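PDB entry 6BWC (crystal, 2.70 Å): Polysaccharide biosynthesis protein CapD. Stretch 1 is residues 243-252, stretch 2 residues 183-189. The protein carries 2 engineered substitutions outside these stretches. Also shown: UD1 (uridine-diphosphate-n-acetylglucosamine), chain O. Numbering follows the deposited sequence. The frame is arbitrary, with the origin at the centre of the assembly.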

ATOM      1  N   MET C 243       7.480  36.809  32.837  1.00 28.31           N
ATOM      2  CA  MET C 243       8.295  35.590  32.883  1.00 27.31           C
ATOM      3  C   MET C 243       9.713  35.862  33.401  1.00 28.95           C
ATOM      4  O   MET C 243      10.225  35.096  34.219  1.00 28.90           O
ATOM      5  CB  MET C 243       8.328  34.910  31.504  1.00 25.85           C
ATOM      6  CG  MET C 243       8.427  33.397  31.548  1.00 25.52           C
ATOM      7  SD  MET C 243       6.896  32.596  32.069  1.00 24.36           S
ATOM      8  CE  MET C 243       7.402  31.964  33.649  1.00 25.31           C
ATOM      9  N   ILE C 244      10.321  36.961  32.941  1.00 30.89           N
ATOM     10  CA  ILE C 244      11.678  37.351  33.348  1.00 32.27           C
ATOM     11  C   ILE C 244      11.706  37.767  34.805  1.00 33.46           C
ATOM     12  O   ILE C 244      12.598  37.372  35.547  1.00 33.68           O
ATOM     13  CB  ILE C 244      12.208  38.504  32.489  1.00 34.14           C
ATOM     14  CG1 ILE C 244      12.459  38.003  31.069  1.00 36.25           C
ATOM     15  CG2 ILE C 244      13.499  39.089  33.062  1.00 35.10           C
ATOM     16  CD1 ILE C 244      12.569  39.118  30.047  1.00 37.96           C
ATOM     17  N   GLU C 245      10.739  38.580  35.207  1.00 34.58           N
ATOM     18  CA  GLU C 245      10.604  38.943  36.618  1.00 36.49           C
ATOM     19  C   GLU C 245      10.621  37.717  37.522  1.00 36.07           C
ATOM     20  O   GLU C 245      11.525  37.580  38.347  1.00 37.07           O
ATOM     21  CB  GLU C 245       9.323  39.760  36.849  1.00 37.02           C
ATOM     22  CG  GLU C 245       9.474  41.223  36.450  1.00 37.31           C
ATOM     23  CD  GLU C 245       8.285  41.792  35.679  1.00 36.64           C
ATOM     24  OE1 GLU C 245       7.120  41.525  36.047  1.00 34.47           O
ATOM     25  OE2 GLU C 245       8.528  42.540  34.698  1.00 37.48           O
ATOM     26  N   GLU C 246       9.654  36.822  37.318  1.00 35.91           N
ATOM     27  CA  GLU C 246       9.395  35.706  38.244  1.00 36.76           C
ATOM     28  C   GLU C 246      10.380  34.546  38.182  1.00 34.73           C
ATOM     29  O   GLU C 246      10.530  33.816  39.162  1.00 34.79           O
ATOM     30  CB  GLU C 246       7.972  35.143  38.077  1.00 38.51           C
ATOM     31  CG  GLU C 246       7.068  35.374  39.277  1.00 40.24           C
ATOM     32  CD  GLU C 246       6.392  36.716  39.246  1.00 42.42           C
ATOM     33  OE1 GLU C 246       5.568  36.941  38.324  1.00 44.83           O
ATOM     34  OE2 GLU C 246       6.673  37.536  40.142  1.00 43.69           O
ATOM     35  N   VAL C 247      11.019  34.345  37.040  1.00 33.35           N
ATOM     36  CA  VAL C 247      12.005  33.270  36.920  1.00 32.95           C
ATOM     37  C   VAL C 247      13.291  33.727  37.571  1.00 33.20           C
ATOM     38  O   VAL C 247      14.033  32.922  38.119  1.00 32.99           O
ATOM     39  CB  VAL C 247      12.234  32.872  35.454  1.00 32.66           C
ATOM     40  CG1 VAL C 247      13.426  31.938  35.309  1.00 33.00           C
ATOM     41  CG2 VAL C 247      10.983  32.210  34.892  1.00 32.38           C
ATOM     42  N   THR C 248      13.546  35.026  37.491  1.00 34.57           N
ATOM     43  CA  THR C 248      14.644  35.652  38.202  1.00 36.30           C
ATOM     44  C   THR C 248      14.385  35.636  39.707  1.00 36.24           C
ATOM     45  O   THR C 248      15.292  35.323  40.486  1.00 36.97           O
ATOM     46  CB  THR C 248      14.859  37.095  37.694  1.00 38.59           C
ATOM     47  OG1 THR C 248      15.198  37.047  36.299  1.00 38.25           O
ATOM     48  CG2 THR C 248      15.975  37.834  38.470  1.00 39.79           C
ATOM     49  N   LYS C 249      13.170  35.972  40.126  1.00 35.97           N
ATOM     50  CA  LYS C 249      12.889  36.018  41.555  1.00 37.18           C
ATOM     51  C   LYS C 249      13.226  34.654  42.174  1.00 38.50           C
ATOM     52  O   LYS C 249      14.008  34.598  43.115  1.00 41.25           O
ATOM     53  CB  LYS C 249      11.453  36.462  41.868  1.00 36.90           C
ATOM     54  CG  LYS C 249      11.343  37.123  43.240  1.00 38.58           C
ATOM     55  CD  LYS C 249       9.951  37.019  43.870  1.00 39.48           C
ATOM     56  CE  LYS C 249       9.945  37.462  45.335  1.00 39.55           C
ATOM     57  NZ  LYS C 249      10.818  36.654  46.245  1.00 39.13           N
ATOM     58  N   LEU C 250      12.709  33.568  41.588  1.00 39.93           N
ATOM     59  CA  LEU C 250      12.998  32.193  42.058  1.00 40.83           C
ATOM     60  C   LEU C 250      14.490  31.839  42.088  1.00 40.33           C
ATOM     61  O   LEU C 250      15.067  31.700  43.158  1.00 39.89           O
ATOM     62  CB  LEU C 250      12.259  31.123  41.226  1.00 40.73           C
ATOM     63  CG  LEU C 250      10.851  30.661  41.607  1.00 39.34           C
ATOM     64  CD1 LEU C 250      10.513  29.432  40.761  1.00 37.56           C
ATOM     65  CD2 LEU C 250      10.736  30.357  43.097  1.00 38.51           C
ATOM     66  N   TYR C 251      15.110  31.713  40.921  1.00 41.32           N
ATOM     67  CA  TYR C 251      16.496  31.226  40.838  1.00 42.83           C
ATOM     68  C   TYR C 251      17.528  32.303  41.278  1.00 43.44           C
ATOM     69  O   TYR C 251      18.721  32.008  41.438  1.00 40.86           O
ATOM     70  CB  TYR C 251      16.769  30.613  39.444  1.00 43.38           C
ATOM     71  CG  TYR C 251      15.701  29.590  39.050  1.00 45.17           C
ATOM     72  CD1 TYR C 251      15.483  28.441  39.823  1.00 46.47           C
ATOM     73  CD2 TYR C 251      14.877  29.799  37.944  1.00 45.63           C
ATOM     74  CE1 TYR C 251      14.488  27.524  39.493  1.00 49.12           C
ATOM     75  CE2 TYR C 251      13.874  28.893  37.602  1.00 47.98           C
ATOM     76  CZ  TYR C 251      13.668  27.756  38.382  1.00 51.36           C
ATOM     77  OH  TYR C 251      12.678  26.841  38.024  1.00 52.75           O
ATOM     78  N   GLY C 252      17.053  33.537  41.495  1.00 45.55           N
ATOM     79  CA  GLY C 252      17.817  34.578  42.184  1.00 45.60           C
ATOM     80  C   GLY C 252      18.870  35.232  41.307  1.00 45.49           C
ATOM     81  O   GLY C 252      20.051  35.229  41.661  1.00 44.27           O
TER
HETATM   82  C1' UD1 O 401       0.049  26.771  20.466  1.00 12.53           C
HETATM   83  C2' UD1 O 401      -0.065  25.335  19.983  1.00 12.80           C
HETATM   84  C3' UD1 O 401      -0.878  25.237  18.694  1.00 12.91           C
HETATM   85  C4' UD1 O 401      -2.199  25.995  18.792  1.00 12.57           C
HETATM   86  C5' UD1 O 401      -2.060  27.353  19.507  1.00 12.55           C
HETATM   87  C6' UD1 O 401      -3.447  27.888  19.887  1.00 12.45           C
HETATM   88  C7' UD1 O 401       2.007  24.241  20.741  1.00 13.80           C
HETATM   89  C8' UD1 O 401       3.447  23.938  20.381  1.00 14.08           C
HETATM   90  N2' UD1 O 401       1.252  24.763  19.769  1.00 13.01           N
HETATM   91  O1' UD1 O 401       0.639  27.572  19.454  1.00 13.55           O
HETATM   92  O3' UD1 O 401      -1.103  23.845  18.395  1.00 13.17           O
HETATM   93  O4' UD1 O 401      -2.750  26.208  17.505  1.00 12.23           O
HETATM   94  O5' UD1 O 401      -1.237  27.273  20.690  1.00 12.14           O
HETATM   95  O6' UD1 O 401      -3.528  29.307  19.728  1.00 12.54           O
HETATM   96  O7' UD1 O 401       1.607  24.058  21.890  1.00 14.37           O
HETATM   97  N1  UD1 O 401       7.239  32.762  20.897  1.00 20.15           N
HETATM   98  C2  UD1 O 401       8.403  33.533  21.198  1.00 19.84           C
HETATM   99  N3  UD1 O 401       9.609  32.942  21.199  1.00 19.85           N
HETATM  100  C4  UD1 O 401       9.756  31.632  20.920  1.00 19.12           C
HETATM  101  C5  UD1 O 401       8.661  30.852  20.641  1.00 19.04           C
HETATM  102  C6  UD1 O 401       7.403  31.434  20.650  1.00 19.69           C
HETATM  103  O2  UD1 O 401       8.334  34.750  21.444  1.00 19.54           O
HETATM  104  O4  UD1 O 401      10.873  31.090  20.930  1.00 18.47           O
HETATM  105  C1B UD1 O 401       5.896  33.379  20.862  1.00 19.04           C
HETATM  106  C2B UD1 O 401       5.043  33.028  19.641  1.00 19.02           C
HETATM  107  O2' UD1 O 401       5.275  33.907  18.548  1.00 19.34           O
HETATM  108  C3B UD1 O 401       3.620  33.071  20.161  1.00 18.75           C
HETATM  109  C4B UD1 O 401       3.796  32.678  21.612  1.00 18.45           C
HETATM  110  O4B UD1 O 401       5.165  32.887  21.957  1.00 18.82           O
HETATM  111  O3B UD1 O 401       3.004  34.363  20.129  1.00 18.94           O
HETATM  112  C5B UD1 O 401       3.426  31.231  21.894  1.00 17.70           C
HETATM  113  O5B UD1 O 401       4.238  30.270  21.201  1.00 16.47           O
HETATM  114  PA  UD1 O 401       3.925  28.737  21.564  1.00 16.16           P
HETATM  115  O1A UD1 O 401       4.987  27.788  21.064  1.00 16.47           O
HETATM  116  O2A UD1 O 401       3.506  28.591  23.030  1.00 16.67           O
HETATM  117  O3A UD1 O 401       2.472  28.413  20.938  1.00 15.22           O
HETATM  118  PB  UD1 O 401       1.640  28.863  19.624  1.00 14.70           P
HETATM  119  O1B UD1 O 401       2.537  28.809  18.404  1.00 14.67           O
HETATM  120  O2B UD1 O 401       0.794  30.118  19.801  1.00 14.28           O
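Stretch 2 (183-189) FENQIKE

Stretch 2 is helical throughout, a segment of a longer helix, and it packs against the helix of residues 243-251 with the two N-to-C directions 53° apart and a signed crossing angle of -53°. The axes come within 9.7 Å. The backbones are nearest where Val247 meets Glu184, CA to CA 6.0 Å; Ile244 and Ile187 have their CA atoms 7.0 Å apart, and the CA atoms of Tyr251 and Lys188 stand 7.7 Å apart. Met243, Val247 and Tyr251, spaced four apart, all point CA-to-CB toward stretch 2, so one stripe of the first helix supplies most of its contact.

The centre of the packing is Ile187, a knob seated among Met243, Ile244, Val247 and Thr248. Its chi1 is m and its chi2 t, a common isoleucine pairing on helices, and the extended chi2 carries CD1 to the Met243 end of the hole, 3.7 Å from Met243 O and 3.9 Å from Ile244 CG1. The other branch lies against the valine, with Ile187 CG2 3.6 Å from Val247 CG1. Val247 takes the t rotamer usual on helices; its CG1 also comes 3.6 Å from Glu184 O, so the methyl packs on backbone as well as side chain. Thr248, at chi1 m, turns its hydroxyl back to its own helix, where OG1 donates to Ile244 O at 2.7 Å, and the polar group is satisfied without a partner across the interface.

At one end, Met243 CG meets Phe183 CB at 3.7 Å. Met243 holds an off-well chi1 of -148°, and its CB lies at the edge of the Phe183 ring. With chi1 m, that ring extends toward the nucleotide sugar, bringing Phe183 CZ to 3.6 Å from O2 of UD1.

The other end is built from long side chains that return to the contact. Glu184 and Lys188 both leave their helix sideways, yet their ends come nearer to stretch 1. Glu184, t at chi1 and chi2, reaches the edge of the Tyr251 ring, where Tyr251 OH and Glu184 OE2 are 2.9 Å apart, within hydrogen-bonding distance. Lys188 is m at chi1 and t from chi2 to chi4, an extended chain laid over one face of the same ring: Lys188 CE makes a CH-pi contact 3.3 Å from the centroid of the Tyr251 ring, while Lys188 NZ makes an off-centre cation-pi contact 4.0 Å from that centroid. The 3.0 Å approach of Lys188 CE to Tyr251 CZ is shorter than normal carbon-carbon contact and, at 2.70 Å resolution, is not a distance to copy. The rule is a branched aliphatic knob at the centre and an aromatic ring engaged at face and edge beyond it.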

ATOM      1  N   PHE C 183      10.911  30.055  27.798  1.00 24.59           N
ATOM      2  CA  PHE C 183      11.371  31.307  28.442  1.00 25.18           C
ATOM      3  C   PHE C 183      11.970  31.073  29.839  1.00 25.94           C
ATOM      4  O   PHE C 183      13.072  31.551  30.092  1.00 27.38           O
ATOM      5  CB  PHE C 183      10.230  32.366  28.507  1.00 24.75           C
ATOM      6  CG  PHE C 183       9.975  33.135  27.206  1.00 23.78           C
ATOM      7  CD1 PHE C 183      10.666  32.869  26.028  1.00 22.80           C
ATOM      8  CD2 PHE C 183       8.994  34.126  27.174  1.00 23.85           C
ATOM      9  CE1 PHE C 183      10.398  33.560  24.870  1.00 22.85           C
ATOM     10  CE2 PHE C 183       8.720  34.827  26.003  1.00 23.80           C
ATOM     11  CZ  PHE C 183       9.425  34.540  24.846  1.00 23.33           C
ATOM     12  N   GLU C 184      11.286  30.328  30.720  1.00 24.70           N
ATOM     13  CA  GLU C 184      11.888  29.906  31.999  1.00 24.11           C
ATOM     14  C   GLU C 184      13.288  29.351  31.814  1.00 24.43           C
ATOM     15  O   GLU C 184      14.201  29.735  32.526  1.00 24.23           O
ATOM     16  CB  GLU C 184      11.046  28.824  32.685  1.00 24.56           C
ATOM     17  CG  GLU C 184      11.655  28.293  33.993  1.00 25.53           C
ATOM     18  CD  GLU C 184      10.675  27.504  34.859  1.00 26.69           C
ATOM     19  OE1 GLU C 184       9.887  26.694  34.290  1.00 28.20           O
ATOM     20  OE2 GLU C 184      10.711  27.676  36.108  1.00 25.93           O
ATOM     21  N   ASN C 185      13.429  28.447  30.843  1.00 25.16           N
ATOM     22  CA  ASN C 185      14.645  27.651  30.628  1.00 26.13           C
ATOM     23  C   ASN C 185      15.725  28.419  29.912  1.00 26.34           C
ATOM     24  O   ASN C 185      16.918  28.282  30.220  1.00 27.91           O
ATOM     25  CB  ASN C 185      14.335  26.386  29.812  1.00 26.16           C
ATOM     26  CG  ASN C 185      15.023  25.165  30.359  1.00 26.93           C
ATOM     27  OD1 ASN C 185      14.899  24.847  31.552  1.00 27.37           O
ATOM     28  ND2 ASN C 185      15.748  24.465  29.503  1.00 27.65           N
ATOM     29  N   GLN C 186      15.301  29.191  28.922  1.00 25.63           N
ATOM     30  CA  GLN C 186      16.165  30.171  28.291  1.00 25.66           C
ATOM     31  C   GLN C 186      16.751  31.106  29.351  1.00 25.66           C
ATOM     32  O   GLN C 186      17.933  31.392  29.316  1.00 25.90           O
ATOM     33  CB  GLN C 186      15.388  30.983  27.231  1.00 25.88           C
ATOM     34  CG  GLN C 186      15.036  30.215  25.957  1.00 25.52           C
ATOM     35  CD  GLN C 186      14.473  31.095  24.842  1.00 24.69           C
ATOM     36  OE1 GLN C 186      13.805  32.098  25.095  1.00 24.07           O
ATOM     37  NE2 GLN C 186      14.735  30.707  23.593  1.00 23.58           N
ATOM     38  N   ILE C 187      15.927  31.568  30.291  1.00 26.02           N
ATOM     39  CA  ILE C 187      16.386  32.520  31.311  1.00 26.86           C
ATOM     40  C   ILE C 187      17.414  31.856  32.207  1.00 27.47           C
ATOM     41  O   ILE C 187      18.464  32.439  32.451  1.00 26.86           O
ATOM     42  CB  ILE C 187      15.231  33.098  32.173  1.00 27.10           C
ATOM     43  CG1 ILE C 187      14.313  34.022  31.331  1.00 27.47           C
ATOM     44  CG2 ILE C 187      15.799  33.882  33.362  1.00 27.06           C
ATOM     45  CD1 ILE C 187      12.880  34.159  31.826  1.00 26.84           C
ATOM     46  N   LYS C 188      17.083  30.662  32.700  1.00 29.26           N
ATOM     47  CA  LYS C 188      18.001  29.810  33.467  1.00 31.43           C
ATOM     48  C   LYS C 188      19.362  29.630  32.810  1.00 33.56           C
ATOM     49  O   LYS C 188      20.391  29.890  33.423  1.00 33.14           O
ATOM     50  CB  LYS C 188      17.427  28.396  33.615  1.00 32.66           C
ATOM     51  CG  LYS C 188      16.456  28.180  34.754  1.00 33.70           C
ATOM     52  CD  LYS C 188      16.372  26.696  35.110  1.00 33.86           C
ATOM     53  CE  LYS C 188      15.583  26.506  36.385  1.00 34.10           C
ATOM     54  NZ  LYS C 188      15.711  25.185  37.039  1.00 34.75           N
ATOM     55  N   GLU C 189      19.341  29.175  31.555  1.00 36.83           N
ATOM     56  CA  GLU C 189      20.499  28.514  30.933  1.00 39.33           C
ATOM     57  C   GLU C 189      21.362  29.411  30.019  1.00 40.07           C
ATOM     58  O   GLU C 189      22.570  29.193  29.901  1.00 41.81           O
ATOM     59  CB  GLU C 189      20.024  27.269  30.164  1.00 40.18           C
ATOM     60  CG  GLU C 189      20.929  26.053  30.354  1.00 42.22           C
ATOM     61  CD  GLU C 189      20.902  25.458  31.766  1.00 42.79           C
ATOM     62  OE1 GLU C 189      21.774  24.608  32.064  1.00 41.68           O
ATOM     63  OE2 GLU C 189      20.019  25.826  32.582  1.00 44.86           O
TER